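Local coordinates for Ketoacyl_synth_N domain-containing protein (Photorhabdus luminescens subsp. laumondii, PDB 6SMO), which probably acts as the chain-length-factor-like partner of a ketosynthase in the minimal type II polyketide synthase that builds an octaketide for anthraquinone biosynthesis, at residues S44-L49 and G216-E220; P93-Y99 and G147-K153; G184-L189 and Q313-V319. Residues are numbered along the deposited sequence.

Contact 1. Residues S44-L49 and G216-E220; sequences SIIRTL and GDFSE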
loop_
_atom_site.group_PDB
_atom_site.type_symbol
_atom_site.label_atom_id
_atom_site.label_comp_id
_atom_site.label_asym_id
_atom_site.label_seq_id
_atom_site.Cartn_x
_atom_site.Cartn_y
_atom_site.Cartn_z
ATOM N N SER C 44 22.222 -20.240 -2.627
ATOM C CA SER C 44 22.095 -18.847 -3.138
ATOM C C SER C 44 22.486 -17.848 -2.042
ATOM O O SER C 44 22.263 -18.159 -0.854
ATOM C CB SER C 44 20.696 -18.581 -3.638
ATOM O OG SER C 44 20.312 -19.542 -4.610
ATOM N N ILE C 45 23.037 -16.692 -2.433
ATOM C CA ILE C 45 23.517 -15.618 -1.509
ATOM C C ILE C 45 22.796 -14.303 -1.835
ATOM O O ILE C 45 22.327 -14.149 -2.980
ATOM C CB ILE C 45 25.049 -15.457 -1.584
ATOM C CG1 ILE C 45 25.545 -15.265 -3.020
ATOM C CG2 ILE C 45 25.744 -16.625 -0.900
ATOM C CD1 ILE C 45 26.921 -14.647 -3.120
ATOM N N ILE C 46 22.721 -13.401 -0.852
ATOM C CA ILE C 46 22.187 -12.012 -0.995
ATOM C C ILE C 46 23.368 -11.080 -1.286
ATOM O O ILE C 46 24.210 -10.901 -0.385
ATOM C CB ILE C 46 21.416 -11.573 0.270
ATOM C CG1 ILE C 46 20.421 -12.633 0.751
ATOM C CG2 ILE C 46 20.739 -10.227 0.048
ATOM C CD1 ILE C 46 19.433 -13.090 -0.298
ATOM N N ARG C 47 23.425 -10.516 -2.497
ATOM C CA ARG C 47 24.490 -9.573 -2.933
ATOM C C ARG C 47 24.150 -8.164 -2.433
ATOM O O ARG C 47 23.104 -7.627 -2.849
ATOM C CB ARG C 47 24.638 -9.589 -4.457
ATOM C CG ARG C 47 25.204 -10.887 -5.013
ATOM C CD ARG C 47 25.283 -10.860 -6.527
ATOM N NE ARG C 47 26.235 -9.869 -7.011
ATOM C CZ ARG C 47 26.390 -9.512 -8.284
ATOM N NH1 ARG C 47 27.289 -8.598 -8.605
ATOM N NH2 ARG C 47 25.649 -10.063 -9.233
ATOM N N THR C 48 25.006 -7.599 -1.575
ATOM C CA THR C 48 24.882 -6.226 -1.016
ATOM C C THR C 48 25.436 -5.216 -2.028
ATOM O O THR C 48 26.087 -5.651 -2.998
ATOM C CB THR C 48 25.607 -6.110 0.331
ATOM O OG1 THR C 48 26.976 -6.465 0.137
ATOM C CG2 THR C 48 25.000 -6.989 1.402
ATOM N N LEU C 49 25.183 -3.922 -1.803
ATOM C CA LEU C 49 25.757 -2.806 -2.603
ATOM C C LEU C 49 27.214 -2.591 -2.179
ATOM O O LEU C 49 27.515 -2.786 -0.984
ATOM C CB LEU C 49 24.934 -1.532 -2.384
ATOM C CG LEU C 49 23.458 -1.607 -2.771
ATOM C CD1 LEU C 49 22.752 -0.307 -2.422
ATOM C CD2 LEU C 49 23.283 -1.922 -4.248
ATOM N N GLY C 216 20.415 -19.478 -9.236
ATOM C CA GLY C 216 20.657 -18.022 -9.236
ATOM C C GLY C 216 20.761 -17.453 -7.831
ATOM O O GLY C 216 20.193 -18.059 -6.898
ATOM N N ASP C 217 21.465 -16.326 -7.694
ATOM C CA ASP C 217 21.628 -15.565 -6.427
ATOM C C ASP C 217 20.494 -14.537 -6.321
ATOM O O ASP C 217 19.605 -14.544 -7.199
ATOM C CB ASP C 217 23.007 -14.897 -6.367
ATOM C CG ASP C 217 24.167 -15.876 -6.420
ATOM O OD1 ASP C 217 24.110 -16.893 -5.700
ATOM O OD2 ASP C 217 25.120 -15.614 -7.181
ATOM N N PHE C 218 20.518 -13.706 -5.273
ATOM C CA PHE C 218 19.611 -12.545 -5.074
ATOM C C PHE C 218 20.446 -11.269 -4.937
ATOM O O PHE C 218 21.610 -11.352 -4.494
ATOM C CB PHE C 218 18.733 -12.739 -3.834
ATOM C CG PHE C 218 17.928 -14.013 -3.820
ATOM C CD1 PHE C 218 16.649 -14.050 -4.353
ATOM C CD2 PHE C 218 18.448 -15.175 -3.271
ATOM C CE1 PHE C 218 15.908 -15.221 -4.338
ATOM C CE2 PHE C 218 17.706 -16.347 -3.257
ATOM C CZ PHE C 218 16.438 -16.368 -3.790
ATOM N N SER C 219 19.870 -10.130 -5.319
ATOM C CA SER C 219 20.548 -8.816 -5.204
ATOM C C SER C 219 19.536 -7.769 -4.746
ATOM O O SER C 219 18.411 -7.784 -5.231
ATOM C CB SER C 219 21.158 -8.406 -6.501
ATOM O OG SER C 219 22.095 -9.365 -6.942
ATOM N N GLU C 220 19.947 -6.879 -3.849
ATOM C CA GLU C 220 19.058 -5.794 -3.374
ATOM C C GLU C 220 19.377 -4.515 -4.149
ATOM O O GLU C 220 20.320 -4.505 -4.933
ATOM C CB GLU C 220 19.248 -5.573 -1.876
ATOM C CG GLU C 220 20.646 -5.132 -1.501
ATOM C CD GLU C 220 20.835 -4.938 -0.011
ATOM O OE1 GLU C 220 21.786 -4.251 0.395
ATOM O OE2 GLU C 220 20.042 -5.500 0.747
#
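Between S44-L49 and G216-E220 the backbone donors and acceptors that face each other are largely paired. F218 bonds on both sides of I46, its N donating to I45 O (3.0 Å) while its O accepts from R47 N (2.8 Å). A weak bond from E220 N to R47 O (3.4 Å) continues the ladder. This alternation is that of parallel strands, with I46 opposite F218 and R47 opposite S219: the short strand 46-47 is added beside the start of strand 218-229 in the main sheet of this thiolase-related fold. Before the ladder begins, side chains take over from the backbone. S44 OG donates to G216 O at 2.7 Å, and D217 OD1 accepts a weak bond from I45 N at 3.4 Å; serine and aspartate are short enough to reach the neighbouring backbone. I46 and F218 lie on the face covered by helix 192-204, where I46 CD1 meets F218 CB at 3.6 Å and apolar residues fit. The other face carries S219 and R47. R47 CD packs 3.5 Å from S219 OG, and its long, charged end runs on to salt bridges with D16 and D311. E220 is buried, its carboxylate accepting a hydrogen bond from S190 OG and weaker ones from Y72 OH and L189 N.

Contact 2. Residues P93-Y99 and G147-K153; sequences PNRVGIY and GFSAQSK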
loop_
_atom_site.group_PDB
_atom_site.type_symbol
_atom_site.label_atom_id
_atom_site.label_comp_id
_atom_site.label_asym_id
_atom_site.label_seq_id
_atom_site.Cartn_x
_atom_site.Cartn_y
_atom_site.Cartn_z
ATOM N N PRO C 93 2.634 20.587 -8.167
ATOM C CA PRO C 93 2.664 19.375 -7.343
ATOM C C PRO C 93 1.433 18.467 -7.510
ATOM O O PRO C 93 1.560 17.279 -7.272
ATOM C CB PRO C 93 2.745 19.911 -5.903
ATOM C CG PRO C 93 2.172 21.310 -5.985
ATOM C CD PRO C 93 2.573 21.814 -7.355
ATOM N N ASN C 94 0.293 19.036 -7.924
ATOM C CA ASN C 94 -1.004 18.320 -8.084
ATOM C C ASN C 94 -0.986 17.439 -9.342
ATOM O O ASN C 94 -1.894 16.592 -9.461
ATOM C CB ASN C 94 -2.188 19.291 -8.139
ATOM C CG ASN C 94 -2.394 20.064 -6.853
ATOM O OD1 ASN C 94 -1.703 19.835 -5.863
ATOM N ND2 ASN C 94 -3.346 20.983 -6.858
ATOM N N ARG C 95 -0.012 17.631 -10.243
ATOM C CA ARG C 95 0.083 16.915 -11.546
ATOM C C ARG C 95 1.318 16.001 -11.578
ATOM O O ARG C 95 1.783 15.690 -12.694
ATOM C CB ARG C 95 0.136 17.926 -12.698
ATOM C CG ARG C 95 -1.035 18.898 -12.744
ATOM C CD ARG C 95 -2.390 18.219 -12.837
ATOM N NE ARG C 95 -2.501 17.321 -13.980
ATOM C CZ ARG C 95 -3.545 16.535 -14.234
ATOM N NH1 ARG C 95 -4.588 16.520 -13.419
ATOM N NH2 ARG C 95 -3.540 15.760 -15.304
ATOM N N VAL C 96 1.823 15.576 -10.413
ATOM C CA VAL C 96 2.976 14.629 -10.296
ATOM C C VAL C 96 2.641 13.572 -9.237
ATOM O O VAL C 96 2.311 13.962 -8.100
ATOM C CB VAL C 96 4.295 15.351 -9.953
ATOM C CG1 VAL C 96 5.477 14.394 -10.000
ATOM C CG2 VAL C 96 4.545 16.549 -10.857
ATOM N N GLY C 97 2.729 12.289 -9.608
ATOM C CA GLY C 97 2.464 11.136 -8.723
ATOM C C GLY C 97 3.693 10.257 -8.558
ATOM O O GLY C 97 4.690 10.491 -9.272
ATOM N N ILE C 98 3.625 9.288 -7.640
ATOM C CA ILE C 98 4.730 8.338 -7.307
ATOM C C ILE C 98 4.153 6.920 -7.252
ATOM O O ILE C 98 3.313 6.668 -6.369
ATOM C CB ILE C 98 5.405 8.720 -5.973
ATOM C CG1 ILE C 98 5.875 10.178 -5.954
ATOM C CG2 ILE C 98 6.545 7.763 -5.653
ATOM C CD1 ILE C 98 5.968 10.768 -4.569
ATOM N N TYR C 99 4.595 6.034 -8.152
ATOM C CA TYR C 99 4.195 4.602 -8.202
ATOM C C TYR C 99 5.378 3.726 -7.775
ATOM O O TYR C 99 6.469 3.850 -8.363
ATOM C CB TYR C 99 3.665 4.232 -9.590
ATOM C CG TYR C 99 2.172 4.380 -9.722
ATOM C CD1 TYR C 99 1.580 5.633 -9.751
ATOM C CD2 TYR C 99 1.345 3.271 -9.794
ATOM C CE1 TYR C 99 0.207 5.781 -9.862
ATOM C CE2 TYR C 99 -0.030 3.401 -9.906
ATOM C CZ TYR C 99 -0.602 4.661 -9.939
ATOM O OH TYR C 99 -1.955 4.799 -10.050
ATOM N N GLY C 147 7.177 17.033 -2.620
ATOM C CA GLY C 147 5.866 17.698 -2.468
ATOM C C GLY C 147 4.848 17.230 -3.495
ATOM O O GLY C 147 3.818 17.916 -3.648
ATOM N N PHE C 148 5.107 16.100 -4.168
ATOM C CA PHE C 148 4.238 15.522 -5.229
ATOM C C PHE C 148 2.918 15.057 -4.599
ATOM O O PHE C 148 2.961 14.299 -3.607
ATOM C CB PHE C 148 4.955 14.381 -5.959
ATOM C CG PHE C 148 6.240 14.759 -6.655
ATOM C CD1 PHE C 148 6.406 16.007 -7.239
ATOM C CD2 PHE C 148 7.282 13.847 -6.750
ATOM C CE1 PHE C 148 7.589 16.340 -7.883
ATOM C CE2 PHE C 148 8.462 14.181 -7.396
ATOM C CZ PHE C 148 8.614 15.425 -7.963
ATOM N N SER C 149 1.786 15.497 -5.167
ATOM C CA SER C 149 0.436 15.439 -4.542
ATOM C C SER C 149 -0.574 14.634 -5.374
ATOM O O SER C 149 -1.691 14.427 -4.862
ATOM C CB SER C 149 -0.073 16.833 -4.278
ATOM O OG SER C 149 0.738 17.492 -3.316
ATOM N N ALA C 150 -0.223 14.189 -6.587
ATOM C CA ALA C 150 -1.140 13.449 -7.494
ATOM C C ALA C 150 -1.239 11.981 -7.066
ATOM O O ALA C 150 -0.434 11.549 -6.216
ATOM C CB ALA C 150 -0.687 13.561 -8.928
ATOM N N GLN C 151 -2.197 11.254 -7.655
ATOM C CA GLN C 151 -2.472 9.811 -7.411
ATOM C C GLN C 151 -1.144 9.056 -7.272
ATOM O O GLN C 151 -0.331 9.125 -8.211
ATOM C CB GLN C 151 -3.318 9.243 -8.554
ATOM C CG GLN C 151 -3.749 7.797 -8.350
ATOM C CD GLN C 151 -4.715 7.343 -9.417
ATOM O OE1 GLN C 151 -5.797 7.902 -9.580
ATOM N NE2 GLN C 151 -4.326 6.318 -10.157
ATOM N N SER C 152 -0.942 8.375 -6.140
ATOM C CA SER C 152 0.307 7.653 -5.781
ATOM C C SER C 152 -0.037 6.313 -5.121
ATOM O O SER C 152 -0.675 6.334 -4.049
ATOM C CB SER C 152 1.173 8.502 -4.886
ATOM O OG SER C 152 1.637 9.653 -5.576
ATOM N N LYS C 153 0.418 5.203 -5.708
ATOM C CA LYS C 153 0.085 3.851 -5.191
ATOM C C LYS C 153 1.327 2.974 -5.038
ATOM O O LYS C 153 2.338 3.254 -5.676
ATOM C CB LYS C 153 -0.863 3.124 -6.149
ATOM C CG LYS C 153 -2.111 3.892 -6.539
ATOM C CD LYS C 153 -2.982 4.150 -5.354
ATOM C CE LYS C 153 -3.524 5.555 -5.320
ATOM N NZ LYS C 153 -3.525 6.060 -3.932
#
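This is a buried strand-against-loop contact at the interface with the ketosynthase chain: P93-Y99 enters strand 96-101, and G147-K153 leads from helix 137-146 toward the parallel strand 154-155. Rather than a regular ladder, scattered bonds hold the two backbones together. S149 N donates to P93 O (2.8 Å) and A150 N to V96 O (3.0 Å). Further on, S152 OG accepts from I98 N (2.9 Å), a side chain standing in for a backbone carbonyl; it also bonds to N293 of the ketosynthase chain. Glycine fits at G147, which leaves the helix with positive phi, and at G97, where a CB would clash with Q151 O; instead G97 CA makes a CA-H...O contact to that oxygen at 3.5 Å. The segments run into two neighbouring parallel strands of the central thiolase-fold sheet, where 96-101 lies between 154-155 and 180-187. Apolar groups pack between strand 180-187 and helix 137-146, the helix being met by I98. V96 CG1 sits over the face of the F148 ring, 3.4 Å from its centroid in a close CH-pi contact, while I98 CD1 meets the ring edge, 4.0 Å from F148 CD2. At the far end the Y99 ring has K153 CB over one face, 4.3 Å from its centroid, and Y99 OH accepts a hydrogen bond from Q151 NE2 (2.8 Å), so the ring is packed while its hydroxyl takes up the amide of Q151. The charged end of K153 forms a salt bridge with D196 of the ketosynthase chain, and S149 makes backbone hydrogen bonds to that same chain.

Contact 3. Residues G184-L189 and Q313-V319; sequences GASEHL and QFSVSGV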
loop_
_atom_site.group_PDB
_atom_site.type_symbol
_atom_site.label_atom_id
_atom_site.label_comp_id
_atom_site.label_asym_id
_atom_site.label_seq_id
_atom_site.Cartn_x
_atom_site.Cartn_y
_atom_site.Cartn_z
ATOM N N GLY C 184 8.607 3.000 -10.309
ATOM C CA GLY C 184 9.761 2.108 -10.087
ATOM C C GLY C 184 9.530 1.146 -8.935
ATOM O O GLY C 184 8.356 0.906 -8.585
ATOM N N ALA C 185 10.618 0.620 -8.365
ATOM C CA ALA C 185 10.610 -0.393 -7.285
ATOM C C ALA C 185 11.903 -0.304 -6.466
ATOM O O ALA C 185 12.867 0.334 -6.934
ATOM C CB ALA C 185 10.431 -1.766 -7.883
ATOM N N SER C 186 11.907 -0.929 -5.285
ATOM C CA SER C 186 13.064 -1.004 -4.356
ATOM C C SER C 186 12.901 -2.206 -3.419
ATOM O O SER C 186 11.748 -2.533 -3.074
ATOM C CB SER C 186 13.215 0.278 -3.579
ATOM O OG SER C 186 14.352 0.221 -2.731
ATOM N N GLU C 187 14.024 -2.784 -2.995
ATOM C CA GLU C 187 14.035 -3.946 -2.075
ATOM C C GLU C 187 15.316 -3.947 -1.234
ATOM O O GLU C 187 16.375 -3.603 -1.755
ATOM C CB GLU C 187 14.042 -5.253 -2.866
ATOM C CG GLU C 187 12.741 -5.592 -3.564
ATOM C CD GLU C 187 11.579 -5.995 -2.681
ATOM O OE1 GLU C 187 10.475 -6.109 -3.199
ATOM O OE2 GLU C 187 11.787 -6.183 -1.485
ATOM N N HIS C 188 15.181 -4.318 0.036
ATOM C CA HIS C 188 16.290 -4.571 0.995
ATOM C C HIS C 188 16.134 -5.988 1.560
ATOM O O HIS C 188 15.145 -6.224 2.284
ATOM C CB HIS C 188 16.306 -3.506 2.098
ATOM C CG HIS C 188 17.407 -3.693 3.089
ATOM N ND1 HIS C 188 18.701 -3.279 2.840
ATOM C CD2 HIS C 188 17.416 -4.249 4.319
ATOM C CE1 HIS C 188 19.460 -3.570 3.878
ATOM N NE2 HIS C 188 18.695 -4.165 4.799
ATOM N N LEU C 189 17.071 -6.887 1.238
ATOM C CA LEU C 189 16.990 -8.341 1.548
ATOM C C LEU C 189 18.108 -8.755 2.517
ATOM O O LEU C 189 18.234 -9.970 2.769
ATOM C CB LEU C 189 17.097 -9.131 0.239
ATOM C CG LEU C 189 16.149 -8.709 -0.884
ATOM C CD1 LEU C 189 16.464 -9.463 -2.166
ATOM C CD2 LEU C 189 14.695 -8.920 -0.488
ATOM N N GLN C 313 15.618 -9.929 -7.959
ATOM C CA GLN C 313 15.464 -8.742 -7.084
ATOM C C GLN C 313 13.992 -8.555 -6.716
ATOM O O GLN C 313 13.681 -7.511 -6.139
ATOM C CB GLN C 313 15.995 -7.502 -7.795
ATOM C CG GLN C 313 17.367 -7.697 -8.419
ATOM C CD GLN C 313 17.853 -6.431 -9.072
ATOM O OE1 GLN C 313 17.927 -6.325 -10.291
ATOM N NE2 GLN C 313 18.176 -5.450 -8.255
ATOM N N PHE C 314 13.141 -9.531 -7.048
ATOM C CA PHE C 314 11.680 -9.438 -6.789
ATOM C C PHE C 314 11.098 -8.246 -7.548
ATOM O O PHE C 314 11.186 -8.244 -8.771
ATOM C CB PHE C 314 11.343 -9.540 -5.302
ATOM C CG PHE C 314 11.885 -10.798 -4.684
ATOM C CD1 PHE C 314 11.167 -11.975 -4.745
ATOM C CD2 PHE C 314 13.137 -10.814 -4.102
ATOM C CE1 PHE C 314 11.680 -13.141 -4.206
ATOM C CE2 PHE C 314 13.649 -11.977 -3.562
ATOM C CZ PHE C 314 12.918 -13.135 -3.615
ATOM N N SER C 315 10.536 -7.275 -6.833
ATOM C CA SER C 315 9.871 -6.104 -7.458
ATOM C C SER C 315 10.832 -5.302 -8.345
ATOM O O SER C 315 10.367 -4.717 -9.319
ATOM C CB SER C 315 9.164 -5.249 -6.448
ATOM O OG SER C 315 10.087 -4.611 -5.589
ATOM N N VAL C 316 12.095 -5.184 -7.954
ATOM C CA VAL C 316 13.097 -4.445 -8.774
ATOM C C VAL C 316 13.302 -5.176 -10.107
ATOM O O VAL C 316 13.550 -4.500 -11.112
ATOM C CB VAL C 316 14.408 -4.203 -8.004
ATOM C CG1 VAL C 316 15.331 -3.259 -8.750
ATOM C CG2 VAL C 316 14.132 -3.666 -6.615
ATOM N N SER C 317 13.285 -6.509 -10.095
ATOM C CA SER C 317 13.430 -7.298 -11.344
ATOM C C SER C 317 12.307 -6.923 -12.313
ATOM O O SER C 317 11.146 -6.891 -11.902
ATOM C CB SER C 317 13.438 -8.762 -11.064
ATOM O OG SER C 317 14.635 -9.127 -10.415
ATOM N N GLY C 318 12.651 -6.722 -13.578
ATOM C CA GLY C 318 11.668 -6.259 -14.575
ATOM C C GLY C 318 11.681 -4.745 -14.706
ATOM O O GLY C 318 11.560 -4.253 -15.845
ATOM N N VAL C 319 11.820 -4.033 -13.582
ATOM C CA VAL C 319 11.920 -2.543 -13.526
ATOM C C VAL C 319 13.333 -2.130 -13.959
ATOM O O VAL C 319 13.441 -1.243 -14.829
ATOM C CB VAL C 319 11.574 -1.998 -12.125
ATOM C CG1 VAL C 319 11.760 -0.489 -12.038
ATOM C CG2 VAL C 319 10.165 -2.383 -11.701
#
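Q313 lies in the loop that leads from helix 307-310 to helix 319-329 and packs against the end of strand 180-187. The contact thus joins the N-terminal ketoacyl-synthase region to the later half of the chain, in the core of the thiolase-type fold, about 5 Å from the chain's centre to its own. Q313 O approaches E187 CG at 3.3 Å, while Q313 N donates to S317 OG at 2.8 Å across the turn. F314, despite a positive phi, points its CB toward the strand; its CE2 touches L189 CD1 (4.0 Å) at the ring edge, and its ring also meets F104 edge-to-face and packs on Y162 of the ketosynthase chain. A small hydroxyl suits S315, whose OG lies 2.8 Å from E187 OE1 with G101 O as a competing acceptor; S315 O comes 3.3 Å from A185 CB. V316 fits its branched side chain against the strand backbone, CG2 lying 3.7 Å from both S186 CA and E187 N. G318, at the N-cap of helix 319-329, has backbone angles that suit a residue without CB. V319 then opens the helix, packing close to small A185 (CG2 to A185 CB 3.9 Å) and side-chain-free G184 (CG1 to G184 CA 3.8 Å). E187 and S315 make the one close polar pair across the segments; the rest is van der Waals packing. E187 OE1 accepts from C103 N, with S315 OG a possible second donor, so the groups meeting this buried oxygen are neutral.

All three contacts reach one mixed sheet, in which strands 154-155, 96-101, 180-187 and 218-229 follow one another as neighbours. Contacts 1 and 2 lie on opposite sides of the chain's centre, their centres about 32 Å apart, and contact 3 connects them near the middle, its centre about 12 Å from that of contact 1 and 21 Å from that of contact 2. It touches both: E220 OE2 approaches L189 N at 3.3 Å, and Y99 O lies 3.0 Å from G184 N, a probable hydrogen bond. In sequence, contact 2 falls wholly between the halves of contact 1, whereas contacts 1 and 3 interleave. Contact 3 brings the later 313-319 loop onto strand 180-187, so parts distant in sequence share one core.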